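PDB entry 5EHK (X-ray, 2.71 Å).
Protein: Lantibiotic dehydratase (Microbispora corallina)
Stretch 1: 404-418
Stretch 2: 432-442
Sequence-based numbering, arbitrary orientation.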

# COMPACT_ATOMS: atom_id res chain seq x y z
N ARG A 404 13.29 6.53 8.34
CA ARG A 404 12.38 5.74 7.54
C ARG A 404 12.09 6.44 6.21
O ARG A 404 11.89 5.79 5.20
CB ARG A 404 11.07 5.48 8.30
CG ARG A 404 10.22 4.45 7.61
CD ARG A 404 8.90 4.22 8.31
NE ARG A 404 8.06 3.27 7.57
CZ ARG A 404 7.14 3.63 6.68
NH1 ARG A 404 6.96 4.91 6.38
NH2 ARG A 404 6.41 2.71 6.06
N ALA A 405 12.07 7.77 6.22
CA ALA A 405 11.86 8.55 4.99
C ALA A 405 12.84 8.35 3.81
O ALA A 405 12.61 8.89 2.74
CB ALA A 405 11.78 10.03 5.33
N LEU A 406 13.94 7.63 4.00
CA LEU A 406 14.90 7.49 2.93
C LEU A 406 15.12 6.04 2.65
O LEU A 406 16.08 5.70 1.99
CB LEU A 406 16.26 8.10 3.27
CG LEU A 406 16.49 9.60 3.47
CD1 LEU A 406 18.00 9.88 3.63
CD2 LEU A 406 15.88 10.45 2.34
N ARG A 407 14.27 5.17 3.18
CA ARG A 407 14.49 3.75 2.93
C ARG A 407 14.11 3.33 1.50
O ARG A 407 14.89 2.66 0.80
CB ARG A 407 13.83 2.89 4.00
CG ARG A 407 14.32 3.18 5.40
CD ARG A 407 15.55 2.37 5.80
NE ARG A 407 16.71 2.50 4.92
CZ ARG A 407 17.47 3.59 4.78
NH1 ARG A 407 17.17 4.72 5.42
NH2 ARG A 407 18.52 3.57 3.96
N ARG A 408 12.94 3.74 1.04
CA ARG A 408 12.55 3.47 -0.33
C ARG A 408 13.42 4.25 -1.33
O ARG A 408 13.71 3.77 -2.41
CB ARG A 408 11.05 3.74 -0.56
CG ARG A 408 10.11 2.82 0.25
CD ARG A 408 8.66 3.32 0.15
NE ARG A 408 8.22 3.26 -1.25
CZ ARG A 408 7.82 2.14 -1.85
NH1 ARG A 408 7.73 1.01 -1.15
NH2 ARG A 408 7.50 2.15 -3.13
N TYR A 409 13.82 5.47 -0.96
CA TYR A 409 14.70 6.28 -1.80
C TYR A 409 16.05 5.59 -2.04
O TYR A 409 16.55 5.53 -3.16
CB TYR A 409 14.93 7.60 -1.09
CG TYR A 409 15.32 8.76 -1.98
CD1 TYR A 409 14.42 9.31 -2.85
CD2 TYR A 409 16.58 9.31 -1.90
CE1 TYR A 409 14.76 10.38 -3.64
CE2 TYR A 409 16.93 10.39 -2.66
CZ TYR A 409 16.02 10.92 -3.54
OH TYR A 409 16.37 12.00 -4.34
N HIS A 410 16.62 5.06 -0.97
CA HIS A 410 17.84 4.30 -1.05
C HIS A 410 17.71 3.11 -2.01
O HIS A 410 18.61 2.86 -2.83
CB HIS A 410 18.23 3.83 0.35
CG HIS A 410 19.36 2.86 0.37
ND1 HIS A 410 19.29 1.66 1.03
CD2 HIS A 410 20.59 2.92 -0.20
CE1 HIS A 410 20.43 1.01 0.86
NE2 HIS A 410 21.23 1.75 0.11
N GLU A 411 16.59 2.40 -1.95
CA GLU A 411 16.36 1.28 -2.85
C GLU A 411 16.27 1.79 -4.28
O GLU A 411 16.81 1.20 -5.19
CB GLU A 411 15.07 0.53 -2.52
CG GLU A 411 15.08 -0.33 -1.27
CD GLU A 411 13.68 -0.92 -0.98
OE1 GLU A 411 13.15 -1.64 -1.86
OE2 GLU A 411 13.10 -0.61 0.10
N ALA A 412 15.53 2.88 -4.45
CA ALA A 412 15.35 3.47 -5.76
C ALA A 412 16.72 3.82 -6.34
O ALA A 412 17.03 3.47 -7.50
CB ALA A 412 14.46 4.69 -5.66
N PHE A 413 17.54 4.46 -5.50
CA PHE A 413 18.88 4.90 -5.86
C PHE A 413 19.72 3.70 -6.34
O PHE A 413 20.31 3.73 -7.42
CB PHE A 413 19.53 5.61 -4.66
CG PHE A 413 20.79 6.36 -5.01
CD1 PHE A 413 20.78 7.73 -5.09
CD2 PHE A 413 21.98 5.68 -5.25
CE1 PHE A 413 21.96 8.43 -5.41
CE2 PHE A 413 23.15 6.36 -5.58
CZ PHE A 413 23.15 7.73 -5.66
N LEU A 414 19.77 2.66 -5.52
CA LEU A 414 20.44 1.41 -5.90
C LEU A 414 19.99 0.89 -7.26
O LEU A 414 20.79 0.43 -8.05
CB LEU A 414 20.21 0.32 -4.85
CG LEU A 414 21.12 0.47 -3.65
CD1 LEU A 414 20.80 -0.55 -2.56
CD2 LEU A 414 22.59 0.38 -4.13
N GLU A 415 18.69 0.97 -7.51
CA GLU A 415 18.10 0.45 -8.73
C GLU A 415 18.55 1.25 -9.96
O GLU A 415 18.89 0.68 -10.99
CB GLU A 415 16.56 0.44 -8.58
CG GLU A 415 15.76 0.12 -9.84
CD GLU A 415 15.53 -1.39 -10.00
OE1 GLU A 415 16.38 -2.18 -9.50
OE2 GLU A 415 14.51 -1.77 -10.62
N ARG A 416 18.59 2.58 -9.83
CA ARG A 416 18.94 3.42 -10.97
C ARG A 416 20.44 3.64 -11.18
O ARG A 416 20.89 3.75 -12.31
CB ARG A 416 18.26 4.77 -10.86
CG ARG A 416 18.81 5.78 -11.81
CD ARG A 416 17.85 6.93 -11.98
NE ARG A 416 18.28 7.85 -13.02
CZ ARG A 416 17.55 8.88 -13.41
NH1 ARG A 416 16.38 9.09 -12.82
NH2 ARG A 416 18.00 9.72 -14.36
N TYR A 417 21.21 3.69 -10.11
CA TYR A 417 22.58 4.13 -10.24
C TYR A 417 23.59 3.08 -9.85
O TYR A 417 24.77 3.20 -10.19
CB TYR A 417 22.80 5.34 -9.36
CG TYR A 417 21.96 6.53 -9.73
CD1 TYR A 417 22.21 7.25 -10.88
CD2 TYR A 417 20.94 6.96 -8.89
CE1 TYR A 417 21.49 8.37 -11.19
CE2 TYR A 417 20.20 8.08 -9.21
CZ TYR A 417 20.48 8.78 -10.37
OH TYR A 417 19.75 9.89 -10.71
N GLY A 418 23.13 2.10 -9.08
CA GLY A 418 24.04 1.11 -8.53
C GLY A 418 24.87 1.66 -7.38
O GLY A 418 24.66 2.77 -6.88
N THR A 432 13.42 15.92 -13.16
CA THR A 432 13.71 15.57 -14.53
C THR A 432 14.99 14.77 -14.71
O THR A 432 15.01 13.78 -15.46
CB THR A 432 13.77 16.80 -15.42
OG1 THR A 432 12.61 17.62 -15.19
CG2 THR A 432 13.82 16.38 -16.84
N ARG A 433 16.06 15.21 -14.06
CA ARG A 433 17.36 14.58 -14.26
C ARG A 433 17.66 13.46 -13.28
O ARG A 433 18.52 12.60 -13.54
CB ARG A 433 18.47 15.62 -14.20
CG ARG A 433 18.22 16.83 -15.05
CD ARG A 433 19.35 17.79 -14.91
NE ARG A 433 20.09 17.98 -16.15
CZ ARG A 433 20.16 19.15 -16.78
NH1 ARG A 433 19.52 20.24 -16.29
NH2 ARG A 433 20.86 19.24 -17.91
N GLY A 434 16.96 13.48 -12.15
CA GLY A 434 17.22 12.51 -11.10
C GLY A 434 16.03 11.68 -10.65
O GLY A 434 15.15 11.32 -11.44
N LEU A 435 16.07 11.32 -9.37
CA LEU A 435 15.02 10.57 -8.70
C LEU A 435 13.92 11.54 -8.29
O LEU A 435 12.75 11.17 -8.19
CB LEU A 435 15.61 9.94 -7.45
CG LEU A 435 15.82 8.43 -7.29
CD1 LEU A 435 16.26 7.79 -8.58
CD2 LEU A 435 16.84 8.16 -6.19
N GLY A 436 14.29 12.80 -8.11
CA GLY A 436 13.39 13.77 -7.52
C GLY A 436 13.48 13.64 -6.01
O GLY A 436 14.22 12.80 -5.50
N PRO A 437 12.73 14.47 -5.28
CA PRO A 437 12.71 14.39 -3.82
C PRO A 437 12.00 13.13 -3.36
O PRO A 437 11.16 12.61 -4.07
CB PRO A 437 11.90 15.62 -3.44
CG PRO A 437 11.00 15.82 -4.58
CD PRO A 437 11.78 15.46 -5.79
N PRO A 438 12.36 12.63 -2.17
CA PRO A 438 11.74 11.39 -1.67
C PRO A 438 10.29 11.66 -1.28
O PRO A 438 9.94 12.81 -0.99
CB PRO A 438 12.57 11.07 -0.42
CG PRO A 438 13.78 11.89 -0.53
CD PRO A 438 13.37 13.13 -1.24
N ALA A 439 9.49 10.60 -1.25
CA ALA A 439 8.09 10.72 -0.90
C ALA A 439 7.94 11.56 0.36
O ALA A 439 8.64 11.36 1.37
CB ALA A 439 7.49 9.35 -0.71
N GLY A 440 7.08 12.55 0.28
CA GLY A 440 6.70 13.29 1.46
C GLY A 440 7.40 14.62 1.59
O GLY A 440 6.98 15.44 2.39
N TYR A 441 8.45 14.85 0.82
CA TYR A 441 9.15 16.12 0.95
C TYR A 441 8.23 17.26 0.50
O TYR A 441 7.56 17.17 -0.52
CB TYR A 441 10.46 16.11 0.17
CG TYR A 441 11.66 15.51 0.92
CD1 TYR A 441 12.88 16.16 0.94
CD2 TYR A 441 11.56 14.27 1.57
CE1 TYR A 441 13.97 15.62 1.59
CE2 TYR A 441 12.66 13.73 2.23
CZ TYR A 441 13.86 14.42 2.23
OH TYR A 441 14.96 13.92 2.85
N LYS A 442 8.17 18.32 1.29
CA LYS A 442 7.17 19.35 1.11
C LYS A 442 7.64 20.51 0.20
O LYS A 442 6.80 21.25 -0.33
CB LYS A 442 6.67 19.86 2.48
CG LYS A 442 5.90 18.78 3.33
CD LYS A 442 5.56 19.23 4.79
CE LYS A 442 4.08 19.53 5.06
NZ LYS A 442 3.23 18.31 5.32
O HOH W 1 9.67 8.96 2.13
O HOH W 2 14.63 11.07 -14.46

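This is a contact between one face of a helix and an irregular, glycine- and proline-rich segment, built on apolar packing around Tyr-409 and Leu-435 and pinned by a few polar links to backbone carbonyls. The helix runs from 407 to 417, whereas 432-442 has no regular helix or strand; together the two stretches bury 552 Å², both sides summed. The spacing of the helical participants, Tyr-409, Ala-412, Phe-413, Arg-416 and Tyr-417, fits a single side of a helix, with intervals of three or four residues recurring along it. His-410, one position on from Tyr-409, directs its CA-to-CB bond away.

Tyr-409 is held between two aliphatic groups. Pro-438 CG lies 3.6 Å from the centroid of the Tyr-409 ring and 13° off the ring normal, and Leu-435 CD2 lies over the opposite face, 4.0 Å from the same centroid and 14° off the normal. Both are CH-pi contacts over the face, since each carbon sits almost directly above the ring. The ring edge serves a different purpose: Tyr-409 OH donates a hydrogen bond to Gly-436 O at 2.6 Å, with the acceptor near the ring plane. The buried phenol therefore satisfies its hydroxyl while both faces remain available for packing. Its t rotamer (chi1 -156°) accompanies this placement, and the backbones come close here, with Tyr-409 CA 5.9 Å from Pro-438 CA.

Leu-435 has the largest covered area of any residue in the contact, 124 Å², and its two methyls reach different neighbors. Leu-435 CD2, besides covering Tyr-409, is 4.2 Å from Ala-412 CB and 4.0 Å from Phe-413 CB. Leu-435 CD1 is 4.0 Å from Tyr-417 CE2 and 3.9 Å from Arg-416 CD, so it packs against the last turn of the helix. Its chi1 of -111° falls between the usual wells.

Toward the C-terminal end of the helix, polar contacts become prominent. The extended Arg-416 side chain, with chi1 to chi3 all t, brings its guanidinium to the backbone of 433-434. Arg-416 NH1 donates to Gly-434 O at 2.9 Å, but the N-H...acceptor angle of 116° makes this bond weak. Water 2 extends the link, accepting from Arg-416 NH1 at 3.1 Å and donating to Thr-432 O at 2.9 Å.

At the other end, Leu-406, in the N-cap position, points its CA-to-CB bond sideways, yet its tip comes nearer: Leu-406 CD2 is 3.8 Å from Pro-438 CG and 3.6 Å from Tyr-441 OH. Water 1 donates to Ala-405 O at 3.0 Å and to Ala-439 O at 2.7 Å, bridging the two backbones where no direct hydrogen bond joins them. The type II turn from Pro-438 to Tyr-441, closed by Tyr-441 N to Pro-438 O at 3.1 Å, folds the segment back so that Pro-438 and Tyr-441 both reach Leu-406.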